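Local coordinates for protein beta-lactamase II (Erythrobacter litoralis, PDB 6V72) that probably hydrolyses beta-lactam antibiotics to substituted beta-amino acids, as a zinc-dependent class B metallo-beta-lactamase, at residues T38-L43 with P48-G53; S192-L197 with A203-S208; W116-S121 with L158-G163; F27-L30 with V34-H37. All blocks are in the same frame, centred on the assembly; numbering follows the deposited sequence.

Interaction 1 of 4, residues T38-L43 with P48-G53; sequences TTYLDL and PIPSNG. With FMT (formic acid), chain J.
The Y40 ring meets the partner strand obliquely, CE2 lying 3.7 Å from P50 CB, while its stem reaches back so that Y40 CB is 3.9 Å from P48 CB. Chi1 of -62° sets CG beside the tyrosine's own backbone N and turns the ring obliquely alongside P50. Helix 10-14 covers the same side, where Y40 OH bonds to E14. Further along, T38 and the N52 amide run side by side next to a formic acid molecule, probably from the crystallisation liquor.

The backbones form an antiparallel hairpin. T39 and S51 exchange bonds, T39 N to S51 O at 3.0 Å and S51 N to T39 O at 2.8 Å. L41 N donates to I49 O at 3.1 Å. In return, I49 N donates to L41 O at 2.9 Å. Water joins T39 OG1 to S51 O. The turn joining the strands probably corresponds to the loop that flanks the active site in class B1 relatives.

Proline suits position 50 because Y40-P50 is a non-hydrogen-bonded pair, and no cross-strand N-H is lost. P50 O, facing outward, accepts from H226 ND1, which probably helps to orient this zinc-binding histidine.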
loop_
_atom_site.group_PDB
_atom_site.type_symbol
_atom_site.label_atom_id
_atom_site.label_comp_id
_atom_site.label_asym_id
_atom_site.label_seq_id
_atom_site.Cartn_x
_atom_site.Cartn_y
_atom_site.Cartn_z
ATOM N N THR A 38 1.974 12.605 -19.239
ATOM C CA THR A 38 1.116 12.173 -18.144
ATOM C C THR A 38 -0.208 11.696 -18.709
ATOM O O THR A 38 -0.824 12.385 -19.534
ATOM C CB THR A 38 0.878 13.303 -17.137
ATOM O OG1 THR A 38 2.140 13.738 -16.628
ATOM C CG2 THR A 38 -0.006 12.837 -15.961
ATOM N N THR A 39 -0.650 10.533 -18.245
ATOM C CA THR A 39 -1.966 10.018 -18.573
ATOM C C THR A 39 -2.647 9.538 -17.302
ATOM O O THR A 39 -2.011 9.328 -16.267
ATOM C CB THR A 39 -1.887 8.878 -19.591
ATOM O OG1 THR A 39 -0.937 7.891 -19.150
ATOM C CG2 THR A 39 -1.519 9.405 -20.991
ATOM N N TYR A 40 -3.953 9.344 -17.389
ATOM C CA TYR A 40 -4.741 9.068 -16.199
ATOM C C TYR A 40 -5.563 7.807 -16.380
ATOM O O TYR A 40 -6.016 7.469 -17.482
ATOM C CB TYR A 40 -5.683 10.238 -15.836
ATOM C CG TYR A 40 -4.920 11.491 -15.514
ATOM C CD1 TYR A 40 -4.547 12.381 -16.521
ATOM C CD2 TYR A 40 -4.523 11.773 -14.211
ATOM C CE1 TYR A 40 -3.827 13.523 -16.231
ATOM C CE2 TYR A 40 -3.803 12.917 -13.911
ATOM C CZ TYR A 40 -3.457 13.787 -14.925
ATOM O OH TYR A 40 -2.738 14.930 -14.643
ATOM N N LEU A 41 -5.755 7.118 -15.269
ATOM C CA LEU A 41 -6.593 5.940 -15.247
ATOM C C LEU A 41 -7.556 6.076 -14.085
ATOM O O LEU A 41 -7.146 6.432 -12.977
ATOM C CB LEU A 41 -5.732 4.688 -15.112
ATOM C CG LEU A 41 -6.536 3.408 -15.054
ATOM C CD1 LEU A 41 -6.915 3.059 -16.479
ATOM C CD2 LEU A 41 -5.676 2.328 -14.466
ATOM N N ASP A 42 -8.829 5.805 -14.343
ATOM C CA ASP A 42 -9.863 5.778 -13.315
ATOM C C ASP A 42 -10.694 4.509 -13.531
ATOM O O ASP A 42 -11.853 4.577 -13.941
ATOM C CB ASP A 42 -10.727 7.035 -13.381
ATOM C CG ASP A 42 -11.594 7.205 -12.157
ATOM O OD1 ASP A 42 -12.231 8.275 -12.024
ATOM O OD2 ASP A 42 -11.624 6.280 -11.321
ATOM N N LEU A 43 -10.089 3.346 -13.258
ATOM C CA LEU A 43 -10.714 2.086 -13.664
ATOM C C LEU A 43 -11.921 1.738 -12.796
ATOM O O LEU A 43 -12.956 1.303 -13.316
ATOM C CB LEU A 43 -9.696 0.942 -13.633
ATOM C CG LEU A 43 -8.938 0.691 -14.941
ATOM C CD1 LEU A 43 -8.217 -0.653 -14.940
ATOM C CD2 LEU A 43 -9.862 0.827 -16.152
ATOM N N PRO A 48 -9.035 9.785 -10.888
ATOM C CA PRO A 48 -7.965 9.582 -11.881
ATOM C C PRO A 48 -6.588 9.569 -11.227
ATOM O O PRO A 48 -6.238 10.479 -10.475
ATOM C CB PRO A 48 -8.125 10.782 -12.827
ATOM C CG PRO A 48 -8.762 11.850 -11.968
ATOM C CD PRO A 48 -9.670 11.113 -11.008
ATOM N N ILE A 49 -5.809 8.541 -11.538
ATOM C CA ILE A 49 -4.451 8.362 -11.026
ATOM C C ILE A 49 -3.480 8.640 -12.164
ATOM O O ILE A 49 -3.644 8.078 -13.253
ATOM C CB ILE A 49 -4.230 6.942 -10.470
ATOM C CG1 ILE A 49 -5.235 6.632 -9.356
ATOM C CG2 ILE A 49 -2.787 6.767 -9.978
ATOM C CD1 ILE A 49 -4.815 5.477 -8.472
ATOM N N PRO A 50 -2.468 9.477 -11.963
ATOM C CA PRO A 50 -1.530 9.759 -13.050
ATOM C C PRO A 50 -0.480 8.674 -13.213
ATOM O O PRO A 50 -0.069 8.015 -12.257
ATOM C CB PRO A 50 -0.867 11.071 -12.606
ATOM C CG PRO A 50 -0.879 10.954 -11.073
ATOM C CD PRO A 50 -2.181 10.267 -10.744
ATOM N N SER A 51 -0.054 8.496 -14.464
ATOM C CA SER A 51 1.175 7.788 -14.785
ATOM C C SER A 51 2.026 8.717 -15.634
ATOM O O SER A 51 1.519 9.296 -16.610
ATOM C CB SER A 51 0.901 6.459 -15.518
ATOM O OG SER A 51 2.120 5.745 -15.712
ATOM N N ASN A 52 3.290 8.905 -15.226
ATOM C CA ASN A 52 4.231 9.802 -15.890
ATOM C C ASN A 52 5.366 9.025 -16.544
ATOM O O ASN A 52 5.899 8.083 -15.954
ATOM C CB ASN A 52 4.897 10.778 -14.914
ATOM C CG ASN A 52 3.921 11.523 -14.047
ATOM O OD1 ASN A 52 4.110 11.612 -12.815
ATOM N ND2 ASN A 52 2.906 12.074 -14.643
ATOM N N GLY A 53 5.787 9.492 -17.710
ATOM C CA GLY A 53 7.019 9.046 -18.314
ATOM C C GLY A 53 7.692 10.200 -19.030
ATOM O O GLY A 53 7.282 11.352 -18.845
HETATM C C FMT J . 1.958 14.366 -12.272
HETATM O O1 FMT J . 1.889 13.233 -11.808
HETATM O O2 FMT J . 2.033 14.626 -13.469
HETATM O O HOH W 1 1.816 8.588 -19.274
#

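Interaction 2 of 4, residues S192-L197 with A203-S208; sequences SNLGNL and AAYAQS
L194 lays CD1 over the face of the Y205 ring, 4.1 Å from the centroid and 12° off the normal, a CH-pi contact through which, in this metallo-beta-lactamase fold, the loop leading to helix 205-215 folds back on the helix's first turn. The other methyl of the same leucine, CD2, sits 3.9 Å from Y205 OH, so its two branches follow the ring from its centre to its phenolic end. The leucine and the tyrosine run antiparallel, each passing alongside the other. L197 comes across at about a right angle and sets CD2 3.9 Å from Y205 CE2.

Torsions explain the approach: CG of Y205 is turned away from the backbone N (chi1 -156°), which stretches the ring out toward the loop. On the loop side, an Asx turn shapes the chain just after N193: its OD1 accepts from G195 N at 2.7 Å, in the carbonyl plane and on a lone pair.

Farther out, helix 233-243 and the C-terminal L245 pack on L194, and A198 of the second subunit packs on L197. The Y205 side chain is about 4 Å from that of the zinc-binding H165, which places this apolar contact next to the metal site. The buried phenol is satisfied by M185 O and by a water lying at the ring's edge, in its plane; that water donates to Y205 OH at 2.8 Å and to L194 O at 2.7 Å.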
loop_
_atom_site.group_PDB
_atom_site.type_symbol
_atom_site.label_atom_id
_atom_site.label_comp_id
_atom_site.label_asym_id
_atom_site.label_seq_id
_atom_site.Cartn_x
_atom_site.Cartn_y
_atom_site.Cartn_z
ATOM N N SER A 192 3.102 9.191 2.646
ATOM C CA SER A 192 3.064 8.510 3.933
ATOM C C SER A 192 3.175 7.005 3.800
ATOM O O SER A 192 3.176 6.311 4.817
ATOM C CB SER A 192 1.785 8.869 4.701
ATOM O OG SER A 192 0.627 8.590 3.932
ATOM N N ASN A 193 3.290 6.480 2.583
ATOM C CA ASN A 193 3.513 5.055 2.407
ATOM C C ASN A 193 4.121 4.843 1.028
ATOM O O ASN A 193 4.201 5.773 0.219
ATOM C CB ASN A 193 2.215 4.260 2.603
ATOM C CG ASN A 193 1.184 4.574 1.562
ATOM O OD1 ASN A 193 1.371 4.270 0.386
ATOM N ND2 ASN A 193 0.069 5.174 1.984
ATOM N N LEU A 194 4.564 3.606 0.772
ATOM C CA LEU A 194 5.217 3.242 -0.478
ATOM C C LEU A 194 4.262 2.568 -1.445
ATOM O O LEU A 194 4.707 1.914 -2.397
ATOM C CB LEU A 194 6.421 2.338 -0.212
ATOM C CG LEU A 194 7.566 3.028 0.524
ATOM C CD1 LEU A 194 8.605 2.011 0.970
ATOM C CD2 LEU A 194 8.187 4.107 -0.357
ATOM N N GLY A 195 2.963 2.710 -1.212
ATOM C CA GLY A 195 1.996 2.139 -2.108
ATOM C C GLY A 195 1.980 0.639 -1.986
ATOM O O GLY A 195 2.122 0.061 -0.897
ATOM N N ASN A 196 1.803 0.004 -3.141
ATOM C CA ASN A 196 1.655 -1.435 -3.247
ATOM C C ASN A 196 3.027 -2.100 -3.242
ATOM O O ASN A 196 3.807 -1.958 -4.204
ATOM C CB ASN A 196 0.877 -1.772 -4.514
ATOM C CG ASN A 196 0.475 -3.204 -4.554
ATOM O OD1 ASN A 196 1.203 -4.045 -4.072
ATOM N ND2 ASN A 196 -0.702 -3.499 -5.112
ATOM N N LEU A 197 3.312 -2.835 -2.158
ATOM C CA LEU A 197 4.540 -3.601 -1.996
ATOM C C LEU A 197 4.343 -5.087 -2.262
ATOM O O LEU A 197 5.166 -5.900 -1.832
ATOM C CB LEU A 197 5.112 -3.392 -0.594
ATOM C CG LEU A 197 5.411 -1.919 -0.355
ATOM C CD1 LEU A 197 5.886 -1.724 1.078
ATOM C CD2 LEU A 197 6.475 -1.406 -1.343
ATOM N N ALA A 203 13.402 -5.841 1.844
ATOM C CA ALA A 203 14.659 -5.765 2.576
ATOM C C ALA A 203 15.668 -4.889 1.854
ATOM O O ALA A 203 16.477 -4.216 2.508
ATOM C CB ALA A 203 15.237 -7.159 2.787
ATOM N N ALA A 204 15.627 -4.867 0.515
ATOM C CA ALA A 204 16.613 -4.149 -0.278
ATOM C C ALA A 204 16.200 -2.723 -0.586
ATOM O O ALA A 204 17.058 -1.924 -0.982
ATOM C CB ALA A 204 16.879 -4.878 -1.603
ATOM N N TYR A 205 14.924 -2.387 -0.358
ATOM C CA TYR A 205 14.358 -1.140 -0.873
ATOM C C TYR A 205 15.173 0.070 -0.428
ATOM O O TYR A 205 15.534 0.928 -1.246
ATOM C CB TYR A 205 12.900 -1.023 -0.418
ATOM C CG TYR A 205 11.983 -0.157 -1.264
ATOM C CD1 TYR A 205 12.311 1.156 -1.592
ATOM C CD2 TYR A 205 10.757 -0.652 -1.691
ATOM C CE1 TYR A 205 11.447 1.942 -2.327
ATOM C CE2 TYR A 205 9.897 0.107 -2.438
ATOM C CZ TYR A 205 10.244 1.399 -2.769
ATOM O OH TYR A 205 9.350 2.144 -3.522
ATOM N N ALA A 206 15.490 0.161 0.864
ATOM C CA ALA A 206 16.177 1.358 1.332
ATOM C C ALA A 206 17.559 1.511 0.694
ATOM O O ALA A 206 17.931 2.612 0.273
ATOM C CB ALA A 206 16.295 1.324 2.861
ATOM N N GLN A 207 18.335 0.425 0.610
ATOM C CA GLN A 207 19.645 0.548 -0.014
ATOM C C GLN A 207 19.521 0.876 -1.495
ATOM O O GLN A 207 20.336 1.627 -2.034
ATOM C CB GLN A 207 20.464 -0.730 0.173
ATOM C CG GLN A 207 21.890 -0.603 -0.344
ATOM C CD GLN A 207 22.656 0.537 0.334
ATOM O OE1 GLN A 207 22.598 0.719 1.568
ATOM N NE2 GLN A 207 23.372 1.307 -0.462
ATOM N N SER A 208 18.517 0.322 -2.176
ATOM C CA SER A 208 18.341 0.671 -3.584
ATOM C C SER A 208 18.024 2.146 -3.749
ATOM O O SER A 208 18.500 2.788 -4.692
ATOM C CB SER A 208 17.255 -0.199 -4.216
ATOM O OG SER A 208 17.595 -1.586 -4.073
HETATM O O HOH W 2 6.769 1.207 -4.033
#

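Interaction 3 of 4, residues W116-S121 with L158-G163; sequences WAHPLS and LYYPGG
H118 O accepts from within its own type I turn: S121 N donates to it at 3.2 Å and, in one of the two conformers of that serine, S121 OG also donates, at 2.8 Å, the hydroxyl then arriving in the carbonyl plane on a lone pair. The same histidine carries the contact with Y160. Its imidazole edge is directed at the tyrosine face in a T-shaped (edge-to-face) pair, with centroids 4.6 Å apart and planes at 63°. H118 NE2 stands 3.7 Å above the centre of the phenol ring, and H118 CD2 comes within 3.8 Å of Y160 CD1.

Rotation of the imidazole is fixed by L120 N, which donates to H118 ND1 at 3.0 Å, nearly straight (171°) and close to the ring plane. P119 CD packs over one face near the rim, and the F139 ring also meets the histidine. On the tyrosine, CG turned away from the backbone N (chi1 172°) brings one face to H118, while G162 N lies 3.5 Å above the centre of the opposite face. Y160 OH bonds to R167 O, so the ring is held at its far end as well.

Through this pair the loop after strand 114-117, from the large mixed sheet, touches the loop after strand 157-159, from the smaller one, bridging the two sheets of the metallo-beta-lactamase sandwich. Because ND1 accepts from the backbone, any proton on a neutral imidazole would probably sit on NE2, at the edge that meets the Y160 face, though the N-H would be well off the line to the ring centre.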
loop_
_atom_site.group_PDB
_atom_site.type_symbol
_atom_site.label_atom_id
_atom_site.label_comp_id
_atom_site.label_asym_id
_atom_site.label_seq_id
_atom_site.Cartn_x
_atom_site.Cartn_y
_atom_site.Cartn_z
ATOM N N TRP A 116 13.416 -1.516 -24.809
ATOM C CA TRP A 116 14.489 -1.947 -23.924
ATOM C C TRP A 116 13.958 -2.143 -22.516
ATOM O O TRP A 116 13.140 -1.348 -22.047
ATOM C CB TRP A 116 15.615 -0.882 -23.895
ATOM C CG TRP A 116 16.363 -0.823 -25.176
ATOM C CD1 TRP A 116 16.040 -0.096 -26.285
ATOM C CD2 TRP A 116 17.534 -1.570 -25.504
ATOM N NE1 TRP A 116 16.960 -0.329 -27.281
ATOM C CE2 TRP A 116 17.885 -1.235 -26.830
ATOM C CE3 TRP A 116 18.323 -2.490 -24.804
ATOM C CZ2 TRP A 116 18.994 -1.780 -27.466
ATOM C CZ3 TRP A 116 19.419 -3.030 -25.439
ATOM C CH2 TRP A 116 19.746 -2.676 -26.759
ATOM N N ALA A 117 14.447 -3.182 -21.832
ATOM C CA ALA A 117 14.070 -3.424 -20.447
ATOM C C ALA A 117 15.194 -4.155 -19.735
ATOM O O ALA A 117 16.066 -4.757 -20.372
ATOM C CB ALA A 117 12.783 -4.247 -20.319
ATOM N N HIS A 118 15.153 -4.100 -18.394
ATOM C CA HIS A 118 15.997 -4.970 -17.588
ATOM C C HIS A 118 15.826 -6.419 -18.052
ATOM O O HIS A 118 14.697 -6.847 -18.324
ATOM C CB HIS A 118 15.612 -4.826 -16.113
ATOM C CG HIS A 118 16.566 -5.503 -15.178
ATOM N ND1 HIS A 118 16.654 -6.877 -15.064
ATOM C CD2 HIS A 118 17.491 -4.990 -14.325
ATOM C CE1 HIS A 118 17.596 -7.177 -14.186
ATOM N NE2 HIS A 118 18.112 -6.053 -13.719
ATOM N N PRO A 119 16.908 -7.216 -18.131
ATOM C CA PRO A 119 16.780 -8.573 -18.699
ATOM C C PRO A 119 15.853 -9.485 -17.931
ATOM O O PRO A 119 15.333 -10.449 -18.516
ATOM C CB PRO A 119 18.217 -9.124 -18.669
ATOM C CG PRO A 119 18.997 -8.182 -17.845
ATOM C CD PRO A 119 18.310 -6.854 -17.879
ATOM N N LEU A 120 15.662 -9.261 -16.631
ATOM C CA LEU A 120 14.858 -10.201 -15.869
ATOM C C LEU A 120 13.448 -9.688 -15.650
ATOM O O LEU A 120 12.630 -10.391 -15.047
ATOM C CB LEU A 120 15.545 -10.548 -14.536
ATOM C CG LEU A 120 16.928 -11.199 -14.658
ATOM C CD1 LEU A 120 17.499 -11.603 -13.281
ATOM C CD2 LEU A 120 16.897 -12.401 -15.641
ATOM N N SER A 121 13.123 -8.503 -16.151
ATOM C CA SER A 121 11.769 -8.002 -16.004
ATOM C C SER A 121 10.814 -8.876 -16.806
ATOM O O SER A 121 11.130 -9.297 -17.921
ATOM C CB SER A 121 11.681 -6.549 -16.460
ATOM O OG SER A 121 12.013 -6.438 -17.828
ATOM N N LEU A 158 21.079 5.019 -17.930
ATOM C CA LEU A 158 20.250 3.988 -17.305
ATOM C C LEU A 158 20.968 3.365 -16.115
ATOM O O LEU A 158 22.128 2.960 -16.236
ATOM C CB LEU A 158 19.941 2.887 -18.312
ATOM C CG LEU A 158 18.835 3.097 -19.325
ATOM C CD1 LEU A 158 18.827 4.461 -19.927
ATOM C CD2 LEU A 158 19.036 2.028 -20.383
ATOM N N TYR A 159 20.265 3.248 -14.986
ATOM C CA TYR A 159 20.863 2.789 -13.739
ATOM C C TYR A 159 19.941 1.787 -13.053
ATOM O O TYR A 159 18.768 2.090 -12.794
ATOM C CB TYR A 159 21.131 3.978 -12.799
ATOM C CG TYR A 159 21.814 3.544 -11.524
ATOM C CD1 TYR A 159 23.140 3.137 -11.528
ATOM C CD2 TYR A 159 21.126 3.531 -10.311
ATOM C CE1 TYR A 159 23.761 2.730 -10.362
ATOM C CE2 TYR A 159 21.727 3.129 -9.153
ATOM C CZ TYR A 159 23.043 2.730 -9.169
ATOM O OH TYR A 159 23.652 2.331 -7.980
ATOM N N TYR A 160 20.482 0.611 -12.737
ATOM C CA TYR A 160 19.742 -0.392 -11.977
ATOM C C TYR A 160 20.164 -0.268 -10.526
ATOM O O TYR A 160 21.326 -0.573 -10.207
ATOM C CB TYR A 160 20.038 -1.806 -12.493
ATOM C CG TYR A 160 19.433 -2.877 -11.615
ATOM C CD1 TYR A 160 18.078 -2.848 -11.278
ATOM C CD2 TYR A 160 20.216 -3.899 -11.102
ATOM C CE1 TYR A 160 17.527 -3.816 -10.476
ATOM C CE2 TYR A 160 19.661 -4.872 -10.285
ATOM C CZ TYR A 160 18.313 -4.820 -9.975
ATOM O OH TYR A 160 17.744 -5.787 -9.156
ATOM N N PRO A 161 19.285 0.183 -9.617
ATOM C CA PRO A 161 19.700 0.429 -8.229
ATOM C C PRO A 161 19.608 -0.785 -7.330
ATOM O O PRO A 161 20.072 -0.711 -6.185
ATOM C CB PRO A 161 18.703 1.499 -7.769
ATOM C CG PRO A 161 17.399 1.094 -8.481
ATOM C CD PRO A 161 17.905 0.652 -9.880
ATOM N N GLY A 162 19.021 -1.880 -7.792
ATOM C CA GLY A 162 18.670 -2.993 -6.934
ATOM C C GLY A 162 17.166 -3.094 -6.769
ATOM O O GLY A 162 16.400 -2.231 -7.204
ATOM N N GLY A 163 16.750 -4.161 -6.088
ATOM C CA GLY A 163 15.329 -4.400 -5.895
ATOM C C GLY A 163 14.685 -3.361 -4.990
ATOM O O GLY A 163 15.276 -2.893 -4.015
#

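Interaction 4 of 4, residues F27-L30 with V34-H37; sequences FSQL and VWMH
Q29 and W35 are crossed obliquely, with Q29 CB over the face of the indole's six-membered ring, 4.2 Å from its centroid and 20° off the normal. The glutamine runs on extended across the indole, its amide plane turned 51° from the ring and OE1 3.8 Å from W35 CZ2. F27 meets the tryptophan through its stem, CB being 3.9 Å from W35 CE3, whereas its ring slants against H37, with F27 CE1 3.7 Å from H37 CB. W80 of helix 71-84 completes this cluster by stacking on F27 and standing edge-to-face to W35.

S28 and M36 lie on the reverse side. Deposited as selenomethionine, M36 leaves the strand with CG opposite its backbone N (chi1 -171°), then bends at its end. Its CE comes 3.6 Å from L30 CD1, and these two residues also pack on P229. A water connects S28 OG to M36 O. H37, pointing its end away from strand 25-29, bonds through NE2 to V65 O.

Beneath these side chains is a tight antiparallel hairpin. M36 N to S28 O, at 2.7 Å, runs nearly along the carbonyl direction; S28 N to M36 O, at 3.0 Å, completes the pair, and L30 N to V34 O, at 2.8 Å, closes the turn end.

The chemistry divides by face: an aromatic cluster packs under helix 71-84, while the S28-M36 side is mainly aliphatic and accommodates its serine hydroxyl with water, so most of the polar bonding between these strands is left to the backbone.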
loop_
_atom_site.group_PDB
_atom_site.type_symbol
_atom_site.label_atom_id
_atom_site.label_comp_id
_atom_site.label_asym_id
_atom_site.label_seq_id
_atom_site.Cartn_x
_atom_site.Cartn_y
_atom_site.Cartn_z
ATOM N N PHE A 27 1.162 16.925 -21.725
ATOM C CA PHE A 27 2.604 17.085 -21.878
ATOM C C PHE A 27 3.086 18.303 -21.107
ATOM O O PHE A 27 2.465 19.371 -21.162
ATOM C CB PHE A 27 2.998 17.237 -23.348
ATOM C CG PHE A 27 2.918 15.966 -24.135
ATOM C CD1 PHE A 27 3.910 14.992 -24.024
ATOM C CD2 PHE A 27 1.858 15.749 -25.007
ATOM C CE1 PHE A 27 3.832 13.817 -24.760
ATOM C CE2 PHE A 27 1.779 14.590 -25.744
ATOM C CZ PHE A 27 2.773 13.623 -25.630
ATOM N N SER A 28 4.212 18.165 -20.418
ATOM C CA SER A 28 4.833 19.327 -19.798
ATOM C C SER A 28 6.333 19.250 -20.005
ATOM O O SER A 28 6.908 18.167 -20.094
ATOM C CB SER A 28 4.501 19.451 -18.311
ATOM O OG SER A 28 4.722 18.244 -17.625
ATOM N N GLN A 29 6.963 20.410 -20.106
ATOM C CA GLN A 29 8.382 20.472 -20.403
ATOM C C GLN A 29 9.172 20.564 -19.102
ATOM O O GLN A 29 8.948 21.480 -18.295
ATOM C CB GLN A 29 8.672 21.662 -21.318
ATOM C CG GLN A 29 9.942 21.512 -22.087
ATOM C CD GLN A 29 10.228 22.714 -22.948
ATOM O OE1 GLN A 29 10.274 22.612 -24.169
ATOM N NE2 GLN A 29 10.417 23.862 -22.319
ATOM N N LEU A 30 10.093 19.614 -18.897
ATOM C CA LEU A 30 10.975 19.637 -17.735
ATOM C C LEU A 30 12.248 20.419 -17.997
ATOM O O LEU A 30 12.866 20.942 -17.056
ATOM C CB LEU A 30 11.354 18.215 -17.330
ATOM C CG LEU A 30 10.175 17.324 -16.939
ATOM C CD1 LEU A 30 10.689 15.983 -16.379
ATOM C CD2 LEU A 30 9.258 18.043 -15.951
ATOM N N VAL A 34 13.088 18.016 -23.130
ATOM C CA VAL A 34 12.677 16.962 -22.202
ATOM C C VAL A 34 11.210 17.167 -21.875
ATOM O O VAL A 34 10.846 18.099 -21.145
ATOM C CB VAL A 34 13.518 16.941 -20.920
ATOM C CG1 VAL A 34 13.075 15.773 -20.032
ATOM C CG2 VAL A 34 14.997 16.844 -21.247
ATOM N N TRP A 35 10.373 16.284 -22.392
ATOM C CA TRP A 35 8.944 16.313 -22.147
ATOM C C TRP A 35 8.578 15.255 -21.121
ATOM O O TRP A 35 9.099 14.132 -21.151
ATOM C CB TRP A 35 8.167 16.066 -23.432
ATOM C CG TRP A 35 8.301 17.207 -24.379
ATOM C CD1 TRP A 35 9.182 17.308 -25.414
ATOM C CD2 TRP A 35 7.570 18.437 -24.342
ATOM N NE1 TRP A 35 9.024 18.514 -26.040
ATOM C CE2 TRP A 35 8.040 19.228 -25.406
ATOM C CE3 TRP A 35 6.542 18.931 -23.533
ATOM C CZ2 TRP A 35 7.522 20.499 -25.682
ATOM C CZ3 TRP A 35 6.033 20.204 -23.803
ATOM C CH2 TRP A 35 6.530 20.970 -24.866
HETATM N N MSE A 36 7.672 15.611 -20.224
HETATM C CA MSE A 36 7.005 14.598 -19.413
HETATM C C MSE A 36 5.634 14.326 -19.984
HETATM O O MSE A 36 4.903 15.262 -20.324
HETATM C CB MSE A 36 6.933 15.015 -17.950
HETATM C CG MSE A 36 6.434 13.882 -17.065
HETATM SE SE MSE A 36 6.376 14.461 -15.191
HETATM C CE MSE A 36 8.139 13.882 -14.898
ATOM N N HIS A 37 5.319 13.050 -20.210
ATOM C CA HIS A 37 3.968 12.681 -20.597
ATOM C C HIS A 37 3.222 12.171 -19.377
ATOM O O HIS A 37 3.764 11.394 -18.581
ATOM C CB HIS A 37 3.932 11.650 -21.747
ATOM C CG HIS A 37 4.604 10.324 -21.479
ATOM N ND1 HIS A 37 3.972 9.284 -20.822
ATOM C CD2 HIS A 37 5.804 9.836 -21.885
ATOM C CE1 HIS A 37 4.781 8.239 -20.778
ATOM N NE2 HIS A 37 5.893 8.543 -21.427
HETATM O O HOH W 3 2.842 16.132 -18.019
#

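Interactions 1 and 4 are consecutive hairpins sharing strand 34-41 in the large mixed sheet, and they meet where G53 N lies 2.9 Å from H37 O, a probable hydrogen bond. Both rest on backbone pairing, but interaction 4 is the more buried and aromatic, whereas interaction 1 is partly buried, rich in proline and reaches the metal-site histidine H226. Interactions 2 and 3 have no cross-segment hydrogen bond and depend on a tyrosine ring: buried under leucine methyls in 192-197 with 203-208, near the surface against histidine in 116-121 with 158-163. These two also touch, through S208 OG and G163 O, 2.7 Å apart and probably bonded.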